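Local coordinates for probable disease resistance protein At5g66900 (Arabidopsis thaliana, PDB 7L7W) that acts as a helper receptor in plant immunity, working as a Ca2+-permeable nonselective cation channel, with its N-terminal CC-R domain given here, at residues K22-V27 against D77-A82; V26-A31 against S46-L51; L72-D77 against L112-I117; F37-K42 against E99-I104. The protein carries 2 engineered substitutions. All blocks are in the same frame, centred on the assembly; numbering follows the deposited sequence.

Contact 1: residues K22-V27 against D77-A82; sequences KLLKVV and DTIERA. With NI (nickel (II) ion), chain B.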
loop_
_atom_site.group_PDB
_atom_site.type_symbol
_atom_site.label_atom_id
_atom_site.label_comp_id
_atom_site.label_asym_id
_atom_site.label_seq_id
_atom_site.Cartn_x
_atom_site.Cartn_y
_atom_site.Cartn_z
ATOM N N LYS A 22 4.584 33.255 0.403
ATOM C CA LYS A 22 3.634 32.878 1.448
ATOM C C LYS A 22 2.892 31.592 1.073
ATOM O O LYS A 22 2.818 30.626 1.863
ATOM C CB LYS A 22 2.670 34.045 1.675
ATOM C CG LYS A 22 1.327 33.681 2.253
ATOM C CD LYS A 22 0.348 34.846 2.166
ATOM C CE LYS A 22 0.492 35.777 3.355
ATOM N NZ LYS A 22 -0.815 35.985 4.049
ATOM N N LEU A 23 2.356 31.562 -0.147
ATOM C CA LEU A 23 1.701 30.370 -0.655
ATOM C C LEU A 23 2.664 29.192 -0.776
ATOM O O LEU A 23 2.234 28.041 -0.687
ATOM C CB LEU A 23 1.035 30.692 -1.990
ATOM C CG LEU A 23 0.513 29.531 -2.827
ATOM C CD1 LEU A 23 -0.895 29.199 -2.378
ATOM C CD2 LEU A 23 0.496 29.914 -4.313
ATOM N N LEU A 24 3.962 29.442 -0.948
ATOM C CA LEU A 24 4.888 28.314 -0.990
ATOM C C LEU A 24 5.218 27.794 0.410
ATOM O O LEU A 24 5.381 26.582 0.603
ATOM C CB LEU A 24 6.168 28.702 -1.723
ATOM C CG LEU A 24 7.104 27.513 -1.940
ATOM C CD1 LEU A 24 6.388 26.354 -2.684
ATOM C CD2 LEU A 24 8.337 27.972 -2.693
ATOM N N LYS A 25 5.340 28.689 1.395
ATOM C CA LYS A 25 5.619 28.240 2.748
ATOM C C LYS A 25 4.473 27.399 3.286
ATOM O O LYS A 25 4.703 26.432 4.036
ATOM C CB LYS A 25 5.884 29.437 3.665
ATOM C CG LYS A 25 6.359 29.066 5.080
ATOM C CD LYS A 25 7.884 29.023 5.180
ATOM C CE LYS A 25 8.342 28.046 6.253
ATOM N NZ LYS A 25 9.791 27.755 6.082
ATOM N N VAL A 26 3.235 27.738 2.911
ATOM C CA VAL A 26 2.112 26.909 3.350
ATOM C C VAL A 26 2.270 25.485 2.823
ATOM O O VAL A 26 2.121 24.500 3.564
ATOM C CB VAL A 26 0.771 27.510 2.904
ATOM C CG1 VAL A 26 -0.338 26.479 3.113
ATOM C CG2 VAL A 26 0.470 28.785 3.662
ATOM N N VAL A 27 2.580 25.363 1.531
ATOM C CA VAL A 27 2.686 24.051 0.903
ATOM C C VAL A 27 3.843 23.260 1.512
ATOM O O VAL A 27 3.756 22.032 1.677
ATOM C CB VAL A 27 2.815 24.219 -0.627
ATOM C CG1 VAL A 27 2.975 22.868 -1.335
ATOM C CG2 VAL A 27 1.588 24.946 -1.180
ATOM N N ASP A 77 0.736 28.544 -11.104
ATOM C CA ASP A 77 0.028 27.303 -11.401
ATOM C C ASP A 77 0.793 26.069 -10.928
ATOM O O ASP A 77 0.173 25.054 -10.556
ATOM C CB ASP A 77 -0.247 27.223 -12.900
ATOM C CG ASP A 77 -1.334 28.216 -13.349
ATOM O OD1 ASP A 77 -1.622 28.283 -14.574
ATOM O OD2 ASP A 77 -1.885 28.948 -12.479
ATOM N N THR A 78 2.130 26.130 -10.912
ATOM C CA THR A 78 2.895 24.989 -10.425
ATOM C C THR A 78 2.820 24.890 -8.907
ATOM O O THR A 78 2.615 23.791 -8.360
ATOM C CB THR A 78 4.340 25.072 -10.908
ATOM O OG1 THR A 78 4.797 26.413 -10.774
ATOM C CG2 THR A 78 4.398 24.783 -12.398
ATOM N N ILE A 79 2.936 26.029 -8.214
ATOM C CA ILE A 79 2.776 26.007 -6.762
ATOM C C ILE A 79 1.363 25.564 -6.392
ATOM O O ILE A 79 1.161 24.874 -5.384
ATOM C CB ILE A 79 3.121 27.384 -6.173
ATOM C CG1 ILE A 79 4.595 27.703 -6.410
ATOM C CG2 ILE A 79 2.845 27.423 -4.691
ATOM C CD1 ILE A 79 4.986 29.169 -6.104
ATOM N N GLU A 80 0.368 25.893 -7.228
ATOM C CA GLU A 80 -0.996 25.468 -6.922
ATOM C C GLU A 80 -1.214 23.986 -7.203
ATOM O O GLU A 80 -2.014 23.341 -6.512
ATOM C CB GLU A 80 -2.001 26.315 -7.686
ATOM C CG GLU A 80 -2.449 27.522 -6.882
ATOM C CD GLU A 80 -3.141 27.144 -5.578
ATOM O OE1 GLU A 80 -2.430 26.959 -4.561
ATOM O OE2 GLU A 80 -4.393 27.052 -5.568
ATOM N N ARG A 81 -0.511 23.416 -8.187
ATOM C CA ARG A 81 -0.557 21.960 -8.330
ATOM C C ARG A 81 0.064 21.270 -7.116
ATOM O O ARG A 81 -0.482 20.278 -6.610
ATOM C CB ARG A 81 0.143 21.538 -9.613
ATOM C CG ARG A 81 -0.667 21.917 -10.860
ATOM C CD ARG A 81 0.222 22.099 -12.067
ATOM N NE ARG A 81 1.094 20.943 -12.243
ATOM C CZ ARG A 81 2.269 20.978 -12.870
ATOM N NH1 ARG A 81 2.724 22.127 -13.380
ATOM N NH2 ARG A 81 2.991 19.861 -12.975
ATOM N N ALA A 82 1.194 21.790 -6.614
ATOM C CA ALA A 82 1.735 21.219 -5.382
ATOM C C ALA A 82 0.723 21.327 -4.247
ATOM O O ALA A 82 0.535 20.375 -3.482
ATOM C CB ALA A 82 3.054 21.886 -4.997
HETATM NI NI NI B . -4.041 26.316 -3.141
#
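Leu-23 has CG anti to its backbone N (chi1 169°), and Ile-79 has CG2 anti to its own, so that a leucine tip and the short isoleucine branch meet obliquely between the helices. The closest approach is Leu-23 CD2 to Ile-79 CG2, 3.4 Å. Leu-24 CD1 approaches the same methyl less closely. One turn on, Val-27 CG1, also anti to its backbone N, reaches Ala-82 CB at 3.8 Å. No hydrogen bond crosses; the helices meet through apolar side chains.

At the border, Glu-80 starts out pointing away from helix 20-32, but a bend at chi2 (-61°) swings the carboxylate back across Leu-23, with OE1 3.5 Å from Leu-23 CD1. Both oxygens hold a nickel ion, unequally: Glu-80 OE1 lies 2.2 Å from NI and Glu-80 OE2 2.6 Å. Asp-83, one helical turn's reach further along, supplies another ligand through OD2.

The segment axes approach to 9.9 Å and run roughly parallel, 23° apart, as in the side-by-side packing of a four-helix bundle, here the CC-R domain, with a metal site at the surface of the interface.

Contact 2: residues V26-A31 against S46-L51; sequences VVIDEA and STMEIL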
loop_
_atom_site.group_PDB
_atom_site.type_symbol
_atom_site.label_atom_id
_atom_site.label_comp_id
_atom_site.label_asym_id
_atom_site.label_seq_id
_atom_site.Cartn_x
_atom_site.Cartn_y
_atom_site.Cartn_z
ATOM N N VAL A 26 3.235 27.738 2.911
ATOM C CA VAL A 26 2.112 26.909 3.350
ATOM C C VAL A 26 2.270 25.485 2.823
ATOM O O VAL A 26 2.121 24.500 3.564
ATOM C CB VAL A 26 0.771 27.510 2.904
ATOM C CG1 VAL A 26 -0.338 26.479 3.113
ATOM C CG2 VAL A 26 0.470 28.785 3.662
ATOM N N VAL A 27 2.580 25.363 1.531
ATOM C CA VAL A 27 2.686 24.051 0.903
ATOM C C VAL A 27 3.843 23.260 1.512
ATOM O O VAL A 27 3.756 22.032 1.677
ATOM C CB VAL A 27 2.815 24.219 -0.627
ATOM C CG1 VAL A 27 2.975 22.868 -1.335
ATOM C CG2 VAL A 27 1.588 24.946 -1.180
ATOM N N ILE A 28 4.927 23.951 1.888
ATOM C CA ILE A 28 6.045 23.257 2.520
ATOM C C ILE A 28 5.634 22.733 3.884
ATOM O O ILE A 28 5.857 21.554 4.210
ATOM C CB ILE A 28 7.279 24.166 2.625
ATOM C CG1 ILE A 28 7.782 24.541 1.243
ATOM C CG2 ILE A 28 8.404 23.441 3.342
ATOM C CD1 ILE A 28 8.884 25.602 1.294
ATOM N N ASP A 29 5.006 23.580 4.702
ATOM C CA ASP A 29 4.650 23.158 6.050
ATOM C C ASP A 29 3.629 22.035 6.032
ATOM O O ASP A 29 3.613 21.202 6.947
ATOM C CB ASP A 29 4.125 24.347 6.851
ATOM C CG ASP A 29 5.140 25.474 6.951
ATOM O OD1 ASP A 29 6.355 25.177 7.076
ATOM O OD2 ASP A 29 4.716 26.651 6.879
ATOM N N GLU A 30 2.776 21.989 5.005
ATOM C CA GLU A 30 1.831 20.885 4.883
ATOM C C GLU A 30 2.511 19.616 4.385
ATOM O O GLU A 30 2.166 18.519 4.832
ATOM C CB GLU A 30 0.665 21.245 3.959
ATOM C CG GLU A 30 -0.318 22.256 4.524
ATOM C CD GLU A 30 -0.961 21.837 5.837
ATOM O OE1 GLU A 30 -1.018 20.615 6.154
ATOM O OE2 GLU A 30 -1.400 22.754 6.569
ATOM N N ALA A 31 3.450 19.731 3.442
ATOM C CA ALA A 31 4.102 18.529 2.927
ATOM C C ALA A 31 4.983 17.892 3.984
ATOM O O ALA A 31 5.065 16.663 4.071
ATOM C CB ALA A 31 4.938 18.854 1.698
ATOM N N SER A 46 12.449 19.358 -0.428
ATOM C CA SER A 46 13.793 19.823 -0.758
ATOM C C SER A 46 13.757 20.730 -1.985
ATOM O O SER A 46 14.363 21.816 -1.993
ATOM C CB SER A 46 14.738 18.651 -0.993
ATOM O OG SER A 46 14.868 18.408 -2.382
ATOM N N THR A 47 13.044 20.303 -3.036
ATOM C CA THR A 47 12.924 21.170 -4.200
ATOM C C THR A 47 12.246 22.491 -3.848
ATOM O O THR A 47 12.707 23.561 -4.257
ATOM C CB THR A 47 12.171 20.467 -5.319
ATOM O OG1 THR A 47 13.064 19.567 -5.983
ATOM C CG2 THR A 47 11.645 21.484 -6.325
ATOM N N MET A 48 11.174 22.434 -3.059
ATOM C CA MET A 48 10.452 23.651 -2.701
ATOM C C MET A 48 11.290 24.572 -1.815
ATOM O O MET A 48 11.125 25.794 -1.863
ATOM C CB MET A 48 9.133 23.293 -2.005
ATOM C CG MET A 48 8.059 22.734 -2.954
ATOM S SD MET A 48 6.412 22.484 -2.207
ATOM C CE MET A 48 6.725 21.217 -0.965
ATOM N N GLU A 49 12.199 24.022 -1.017
ATOM C CA GLU A 49 13.046 24.867 -0.194
ATOM C C GLU A 49 14.154 25.503 -1.017
ATOM O O GLU A 49 14.609 26.603 -0.679
ATOM C CB GLU A 49 13.594 24.059 0.986
ATOM C CG GLU A 49 12.537 23.899 2.085
ATOM C CD GLU A 49 12.992 23.083 3.289
ATOM O OE1 GLU A 49 13.692 22.048 3.111
ATOM O OE2 GLU A 49 12.616 23.470 4.423
ATOM N N ILE A 50 14.584 24.835 -2.095
ATOM C CA ILE A 50 15.436 25.498 -3.088
ATOM C C ILE A 50 14.690 26.662 -3.737
ATOM O O ILE A 50 15.229 27.762 -3.909
ATOM C CB ILE A 50 15.895 24.501 -4.163
ATOM C CG1 ILE A 50 16.830 23.443 -3.597
ATOM C CG2 ILE A 50 16.523 25.242 -5.349
ATOM C CD1 ILE A 50 17.007 22.273 -4.565
ATOM N N LEU A 51 13.449 26.413 -4.157
ATOM C CA LEU A 51 12.686 27.432 -4.868
ATOM C C LEU A 51 12.257 28.588 -3.963
ATOM O O LEU A 51 11.986 29.681 -4.468
ATOM C CB LEU A 51 11.471 26.776 -5.528
ATOM C CG LEU A 51 10.316 27.644 -6.032
ATOM C CD1 LEU A 51 10.649 28.226 -7.410
ATOM C CD2 LEU A 51 9.009 26.850 -6.066
#
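Helices 20-32 and 38-60, consecutive in the chain, pack antiparallel as two members of the four-helix bundle that forms the CC-R domain. The evidence is a signed crossing angle of -156° between the short segments, with axes 10.1 Å apart at closest approach.

Met-48 is the central side chain. Its CG lies anti to its carbonyl carbon and the chain runs on extended through chi2, until a bend at chi3 (-64°) turns the methyl along helix 20-32. Each part of this bent chain therefore meets a different residue. Near the root, Met-48 CB rests 3.7 Å from Ile-28 CG1, the two side chains sliding past each other in opposite directions. Midway, SD crosses Val-27 at about a right angle and lies 3.6 Å from Val-27 CG1. At the tip, Met-48 CE stands 4.0 Å from Ala-31 CB and near the carbonyl oxygen of Val-27. Ile-28 is extended the other way: its CD1 lies over the Met-48 carbonyl and reaches Glu-49 CG at 4.1 Å. The aliphatic part of Glu-49 joins the packing, while OE2 forms a salt bridge with Lys-32. No hydrogen bond links the segments. Met-48 and the three residues it touches, Val-27, Ile-28 and Ala-31, are all buried.

The other two helices also reach this pair: Met-111 of helix 97-114 packs on Met-48, while Asp-83 of helix 70-88 touches Val-27.

Contact 3: residues L72-D77 against L112-I117; sequences LKELRD and LKFCQI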
loop_
_atom_site.group_PDB
_atom_site.type_symbol
_atom_site.label_atom_id
_atom_site.label_comp_id
_atom_site.label_asym_id
_atom_site.label_seq_id
_atom_site.Cartn_x
_atom_site.Cartn_y
_atom_site.Cartn_z
ATOM N N LEU A 72 5.382 34.035 -14.593
ATOM C CA LEU A 72 4.881 34.129 -13.221
ATOM C C LEU A 72 3.486 33.517 -13.071
ATOM O O LEU A 72 3.137 33.001 -11.998
ATOM C CB LEU A 72 4.911 35.591 -12.772
ATOM C CG LEU A 72 6.356 36.110 -12.808
ATOM C CD1 LEU A 72 6.524 37.469 -12.123
ATOM C CD2 LEU A 72 7.309 35.086 -12.184
ATOM N N LYS A 73 2.690 33.526 -14.139
ATOM C CA LYS A 73 1.430 32.806 -14.094
ATOM C C LYS A 73 1.672 31.300 -14.017
ATOM O O LYS A 73 0.946 30.589 -13.307
ATOM C CB LYS A 73 0.568 33.197 -15.301
ATOM C CG LYS A 73 -0.933 33.035 -15.070
ATOM C CD LYS A 73 -1.519 34.209 -14.264
ATOM C CE LYS A 73 -2.838 33.799 -13.578
ATOM N NZ LYS A 73 -2.658 33.270 -12.178
ATOM N N GLU A 74 2.723 30.799 -14.676
ATOM C CA GLU A 74 3.024 29.377 -14.544
ATOM C C GLU A 74 3.669 29.051 -13.199
ATOM O O GLU A 74 3.525 27.927 -12.710
ATOM C CB GLU A 74 3.914 28.905 -15.695
ATOM C CG GLU A 74 5.409 29.024 -15.422
ATOM C CD GLU A 74 6.260 28.287 -16.446
ATOM O OE1 GLU A 74 5.697 27.876 -17.497
ATOM O OE2 GLU A 74 7.489 28.134 -16.197
ATOM N N LEU A 75 4.371 30.001 -12.580
ATOM C CA LEU A 75 4.827 29.793 -11.208
ATOM C C LEU A 75 3.638 29.626 -10.273
ATOM O O LEU A 75 3.603 28.699 -9.444
ATOM C CB LEU A 75 5.696 30.961 -10.748
ATOM C CG LEU A 75 6.216 30.852 -9.311
ATOM C CD1 LEU A 75 7.081 29.604 -9.158
ATOM C CD2 LEU A 75 6.979 32.113 -8.857
ATOM N N ARG A 76 2.666 30.544 -10.378
ATOM C CA ARG A 76 1.396 30.406 -9.670
ATOM C C ARG A 76 0.818 28.999 -9.851
ATOM O O ARG A 76 0.500 28.306 -8.873
ATOM C CB ARG A 76 0.424 31.473 -10.182
ATOM C CG ARG A 76 -0.939 31.521 -9.518
ATOM C CD ARG A 76 -0.906 32.433 -8.296
ATOM N NE ARG A 76 -1.486 33.769 -8.499
ATOM C CZ ARG A 76 -1.335 34.781 -7.640
ATOM N NH1 ARG A 76 -0.630 34.597 -6.537
ATOM N NH2 ARG A 76 -1.892 35.967 -7.865
ATOM N N ASP A 77 0.736 28.544 -11.104
ATOM C CA ASP A 77 0.028 27.303 -11.401
ATOM C C ASP A 77 0.793 26.069 -10.928
ATOM O O ASP A 77 0.173 25.054 -10.556
ATOM C CB ASP A 77 -0.247 27.223 -12.900
ATOM C CG ASP A 77 -1.334 28.216 -13.349
ATOM O OD1 ASP A 77 -1.622 28.283 -14.574
ATOM O OD2 ASP A 77 -1.885 28.948 -12.479
ATOM N N LEU A 112 11.945 22.690 -10.357
ATOM C CA LEU A 112 13.381 22.801 -10.551
ATOM C C LEU A 112 13.700 23.600 -11.807
ATOM O O LEU A 112 14.550 24.500 -11.772
ATOM C CB LEU A 112 14.018 21.416 -10.605
ATOM C CG LEU A 112 14.127 20.763 -9.224
ATOM C CD1 LEU A 112 14.941 19.491 -9.296
ATOM C CD2 LEU A 112 14.706 21.718 -8.190
ATOM N N LYS A 113 12.999 23.327 -12.914
ATOM C CA LYS A 113 13.318 24.081 -14.123
ATOM C C LYS A 113 13.022 25.560 -13.927
ATOM O O LYS A 113 13.782 26.417 -14.393
ATOM C CB LYS A 113 12.559 23.544 -15.338
ATOM C CG LYS A 113 13.051 24.186 -16.641
ATOM C CD LYS A 113 11.941 24.354 -17.680
ATOM C CE LYS A 113 10.835 25.291 -17.186
ATOM N NZ LYS A 113 10.903 26.663 -17.783
ATOM N N PHE A 114 11.971 25.872 -13.173
ATOM C CA PHE A 114 11.654 27.263 -12.916
ATOM C C PHE A 114 12.779 27.963 -12.168
ATOM O O PHE A 114 12.985 29.166 -12.345
ATOM C CB PHE A 114 10.355 27.361 -12.133
ATOM C CG PHE A 114 9.852 28.746 -12.021
ATOM C CD1 PHE A 114 8.933 29.229 -12.939
ATOM C CD2 PHE A 114 10.325 29.592 -11.024
ATOM C CE1 PHE A 114 8.478 30.538 -12.857
ATOM C CE2 PHE A 114 9.881 30.910 -10.936
ATOM C CZ PHE A 114 8.952 31.383 -11.855
ATOM N N CYS A 115 13.523 27.233 -11.339
ATOM C CA CYS A 115 14.623 27.842 -10.601
ATOM C C CYS A 115 15.775 28.286 -11.499
ATOM O O CYS A 115 16.762 28.809 -10.975
ATOM C CB CYS A 115 15.131 26.867 -9.545
ATOM S SG CYS A 115 13.974 26.587 -8.169
ATOM N N GLN A 116 15.682 28.083 -12.819
ATOM C CA GLN A 116 16.625 28.642 -13.783
ATOM C C GLN A 116 16.086 29.911 -14.447
ATOM O O GLN A 116 16.513 30.267 -15.554
ATOM C CB GLN A 116 16.981 27.605 -14.855
ATOM C CG GLN A 116 17.189 26.181 -14.345
ATOM C CD GLN A 116 18.342 26.069 -13.355
ATOM O OE1 GLN A 116 19.409 26.659 -13.560
ATOM N NE2 GLN A 116 18.139 25.296 -12.283
ATOM N N ILE A 117 15.143 30.578 -13.810
ATOM C CA ILE A 117 14.545 31.770 -14.383
ATOM C C ILE A 117 15.542 32.921 -14.293
ATOM O O ILE A 117 16.234 33.094 -13.281
ATOM C CB ILE A 117 13.221 32.085 -13.664
ATOM C CG1 ILE A 117 12.488 33.249 -14.342
ATOM C CG2 ILE A 117 13.445 32.324 -12.173
ATOM C CD1 ILE A 117 11.455 32.798 -15.341
#
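Leu-72 O is gripped by one hydrogen bond, from Arg-76 N at 3.0 Å, within its own helix; none crosses between the segments. The Glu-74 carboxylate is only loosely placed. Lys-113 NZ stands 4.0 Å from Glu-74 OE2, beyond salt-bridge range, so attraction between the charges is probably weak. The Phe-114 ring also approaches, its CD1 3.7 Å from Glu-74 OE2. That oxygen sits at the ring edge, in its plane, with carboxylate and ring turned 47° apart. Chi1 of 90° sets Glu-74 CG between the backbone N and the carbonyl carbon.

Within the four-helix bundle, the Phe-114 ring packs between helix 70-88 and the end of helix 97-114, where a type I turn from Phe-114 to Ile-117 follows. Its CG is anti to the backbone N, which sends the ring toward Leu-75. A CH-pi contact results: Leu-75 CD1 is 3.6 Å from the Phe-114 ring centroid and 15° off the normal, over one face. Leu-75 CB closes on the rim at Phe-114 CZ, 3.5 Å away, while Leu-72 CD2 meets the same CZ from the edge at 4.1 Å. Leu-54 of helix 38-60 also packs on the ring.

Contact 4: residues F37-K42 against E99-I104; sequences FKPLSK and EYTRKI. Engineered in segment 99-104: Glu-99 (natural residue Lys).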
loop_
_atom_site.group_PDB
_atom_site.type_symbol
_atom_site.label_atom_id
_atom_site.label_comp_id
_atom_site.label_asym_id
_atom_site.label_seq_id
_atom_site.Cartn_x
_atom_site.Cartn_y
_atom_site.Cartn_z
ATOM N N PHE A 37 6.232 9.388 4.064
ATOM C CA PHE A 37 6.129 9.327 2.600
ATOM C C PHE A 37 7.179 10.258 2.003
ATOM O O PHE A 37 7.011 11.481 1.992
ATOM C CB PHE A 37 4.719 9.688 2.133
ATOM C CG PHE A 37 4.486 9.463 0.656
ATOM C CD1 PHE A 37 4.526 8.180 0.118
ATOM C CD2 PHE A 37 4.237 10.545 -0.206
ATOM C CE1 PHE A 37 4.319 7.979 -1.246
ATOM C CE2 PHE A 37 4.028 10.344 -1.563
ATOM C CZ PHE A 37 4.072 9.064 -2.086
ATOM N N LYS A 38 8.260 9.676 1.495
ATOM C CA LYS A 38 9.446 10.464 1.177
ATOM C C LYS A 38 9.320 11.327 -0.076
ATOM O O LYS A 38 9.878 12.433 -0.084
ATOM C CB LYS A 38 10.668 9.555 1.051
ATOM C CG LYS A 38 11.034 8.846 2.360
ATOM C CD LYS A 38 10.848 9.749 3.562
ATOM C CE LYS A 38 11.465 9.137 4.807
ATOM N NZ LYS A 38 11.584 10.148 5.916
ATOM N N PRO A 39 8.641 10.884 -1.153
ATOM C CA PRO A 39 8.454 11.793 -2.305
ATOM C C PRO A 39 7.870 13.135 -1.914
ATOM O O PRO A 39 8.172 14.151 -2.552
ATOM C CB PRO A 39 7.497 11.014 -3.220
ATOM C CG PRO A 39 7.797 9.575 -2.923
ATOM C CD PRO A 39 8.117 9.532 -1.442
ATOM N N LEU A 40 7.054 13.178 -0.864
ATOM C CA LEU A 40 6.567 14.455 -0.369
ATOM C C LEU A 40 7.578 15.109 0.573
ATOM O O LEU A 40 8.124 16.174 0.266
ATOM C CB LEU A 40 5.217 14.267 0.328
ATOM C CG LEU A 40 3.984 14.369 -0.577
ATOM C CD1 LEU A 40 2.712 14.298 0.247
ATOM C CD2 LEU A 40 4.004 15.657 -1.418
ATOM N N SER A 41 7.859 14.467 1.715
ATOM C CA SER A 41 8.526 15.134 2.834
ATOM C C SER A 41 10.035 15.255 2.664
ATOM O O SER A 41 10.662 16.059 3.365
ATOM C CB SER A 41 8.228 14.396 4.137
ATOM O OG SER A 41 8.723 13.062 4.080
ATOM N N LYS A 42 10.634 14.480 1.767
ATOM C CA LYS A 42 12.048 14.657 1.476
ATOM C C LYS A 42 12.188 15.340 0.115
ATOM O O LYS A 42 12.639 16.489 0.037
ATOM C CB LYS A 42 12.781 13.311 1.512
ATOM C CG LYS A 42 14.244 13.363 1.948
ATOM C CD LYS A 42 15.030 12.174 1.366
ATOM C CE LYS A 42 14.592 11.916 -0.079
ATOM N NZ LYS A 42 15.484 11.030 -0.903
ATOM N N GLU A 99 0.809 6.087 -9.383
ATOM C CA GLU A 99 0.182 7.186 -10.099
ATOM C C GLU A 99 0.536 8.511 -9.453
ATOM O O GLU A 99 1.143 9.399 -10.073
ATOM C CB GLU A 99 -1.324 6.987 -10.089
ATOM C CG GLU A 99 -2.056 7.705 -11.158
ATOM C CD GLU A 99 -3.536 7.428 -11.077
ATOM O OE1 GLU A 99 -4.180 7.978 -10.148
ATOM O OE2 GLU A 99 -4.040 6.638 -11.922
ATOM N N TYR A 100 0.195 8.627 -8.170
ATOM C CA TYR A 100 0.387 9.882 -7.469
ATOM C C TYR A 100 1.858 10.238 -7.441
ATOM O O TYR A 100 2.229 11.398 -7.669
ATOM C CB TYR A 100 -0.189 9.768 -6.067
ATOM C CG TYR A 100 -0.030 10.969 -5.176
ATOM C CD1 TYR A 100 -0.947 12.008 -5.206
ATOM C CD2 TYR A 100 1.016 11.039 -4.252
ATOM C CE1 TYR A 100 -0.810 13.100 -4.360
ATOM C CE2 TYR A 100 1.155 12.113 -3.408
ATOM C CZ TYR A 100 0.245 13.143 -3.459
ATOM O OH TYR A 100 0.392 14.227 -2.610
ATOM N N THR A 101 2.723 9.236 -7.279
ATOM C CA THR A 101 4.131 9.571 -7.194
ATOM C C THR A 101 4.604 10.202 -8.494
ATOM O O THR A 101 5.275 11.241 -8.469
ATOM C CB THR A 101 4.945 8.346 -6.825
ATOM O OG1 THR A 101 4.495 7.871 -5.552
ATOM C CG2 THR A 101 6.409 8.720 -6.690
ATOM N N ARG A 102 4.166 9.655 -9.637
ATOM C CA ARG A 102 4.547 10.239 -10.921
ATOM C C ARG A 102 4.115 11.696 -10.986
ATOM O O ARG A 102 4.923 12.579 -11.305
ATOM C CB ARG A 102 3.948 9.435 -12.086
ATOM C CG ARG A 102 4.526 8.020 -12.260
ATOM C CD ARG A 102 5.987 7.914 -11.773
ATOM N NE ARG A 102 6.399 6.534 -11.485
ATOM C CZ ARG A 102 6.448 6.002 -10.266
ATOM N NH1 ARG A 102 6.118 6.739 -9.219
ATOM N NH2 ARG A 102 6.829 4.738 -10.086
ATOM N N LYS A 103 2.867 11.974 -10.593
ATOM C CA LYS A 103 2.373 13.348 -10.551
ATOM C C LYS A 103 3.278 14.220 -9.674
ATOM O O LYS A 103 3.765 15.271 -10.111
ATOM C CB LYS A 103 0.934 13.313 -10.041
ATOM C CG LYS A 103 0.133 14.585 -10.014
ATOM C CD LYS A 103 -1.326 14.279 -9.574
ATOM C CE LYS A 103 -1.820 12.930 -10.160
ATOM N NZ LYS A 103 -3.296 12.860 -10.459
ATOM N N ILE A 104 3.590 13.750 -8.460
ATOM C CA ILE A 104 4.440 14.530 -7.563
ATOM C C ILE A 104 5.791 14.778 -8.208
ATOM O O ILE A 104 6.316 15.903 -8.178
ATOM C CB ILE A 104 4.587 13.826 -6.203
ATOM C CG1 ILE A 104 3.254 13.840 -5.482
ATOM C CG2 ILE A 104 5.579 14.548 -5.344
ATOM C CD1 ILE A 104 2.596 15.189 -5.529
#
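Phe-37 stands at the N-cap position of helix 38-60, with CG anti to its backbone N (chi1 -172°), which throws the ring toward helix 97-114. Its CE2 comes to 3.8 Å from Tyr-100 CE2, lying at the edge of the tyrosine ring and near that ring's plane. Next along the rim, Phe-37 CZ is 3.7 Å from Thr-101 OG1, which sits at the phenylalanine edge; the hydroxyl's hydrogen bond goes to Glu-97 O. The aromatic cluster extends further, because Phe-37 also stacks on Phe-89 and packs on Tyr-95 of a second subunit.

Pro-39 places CD over the centre of the Phe-37 ring, 3.9 Å above its plane. Facing the other helix, Pro-39 CG meets Thr-101 CG2 at 4.1 Å, and its carbonyl oxygen lies beside Ile-104 CG2. Leu-40 then crosses Tyr-100 at about a right angle, with CD1 3.7 Å from Tyr-100 OH. That hydroxyl is hydrogen-bonded to Ala-85 O, a tie to helix 70-88 that probably helps hold the ring's far end. Ile-104 CG1 lies over one face of Tyr-100, 3.4 Å above the plane, and Ile-104 CD1 reaches Leu-40 CD2 more loosely. Ser-41 N returns to Phe-37 O at 3.1 Å, holding the first turn of the helix.

With short-segment axes 31° apart and 10.4 Å at closest approach, helices 38-60 and 97-114 run in roughly the same direction here and pack through an aromatic cluster toward one end of the four-helix bundle of the CC-R domain.

All four contacts belong to one helical bundle. Contacts 1 and 2 share Val-26 and Val-27 on helix 20-32, and their centres are 8 Å apart; they touch where Leu-24 CD2 meets Leu-51 CD2 at 3.6 Å. Contact 2 touches contact 3 through Leu-51 CD1 and Phe-114 CD2, 3.9 Å apart, so the core continues from helix 20-32 to helix 97-114. Contacts 2 and 4 share helix 38-60 and touch at Ala-31 O to Ser-41 CB, 3.9 Å. Contacts 3 and 4 lie toward separate ends of helix 97-114, with centres 19 Å apart and no touch. One nickel is bound in contact 1; another lies about 4 Å from the Glu-49 side chain of contact 2.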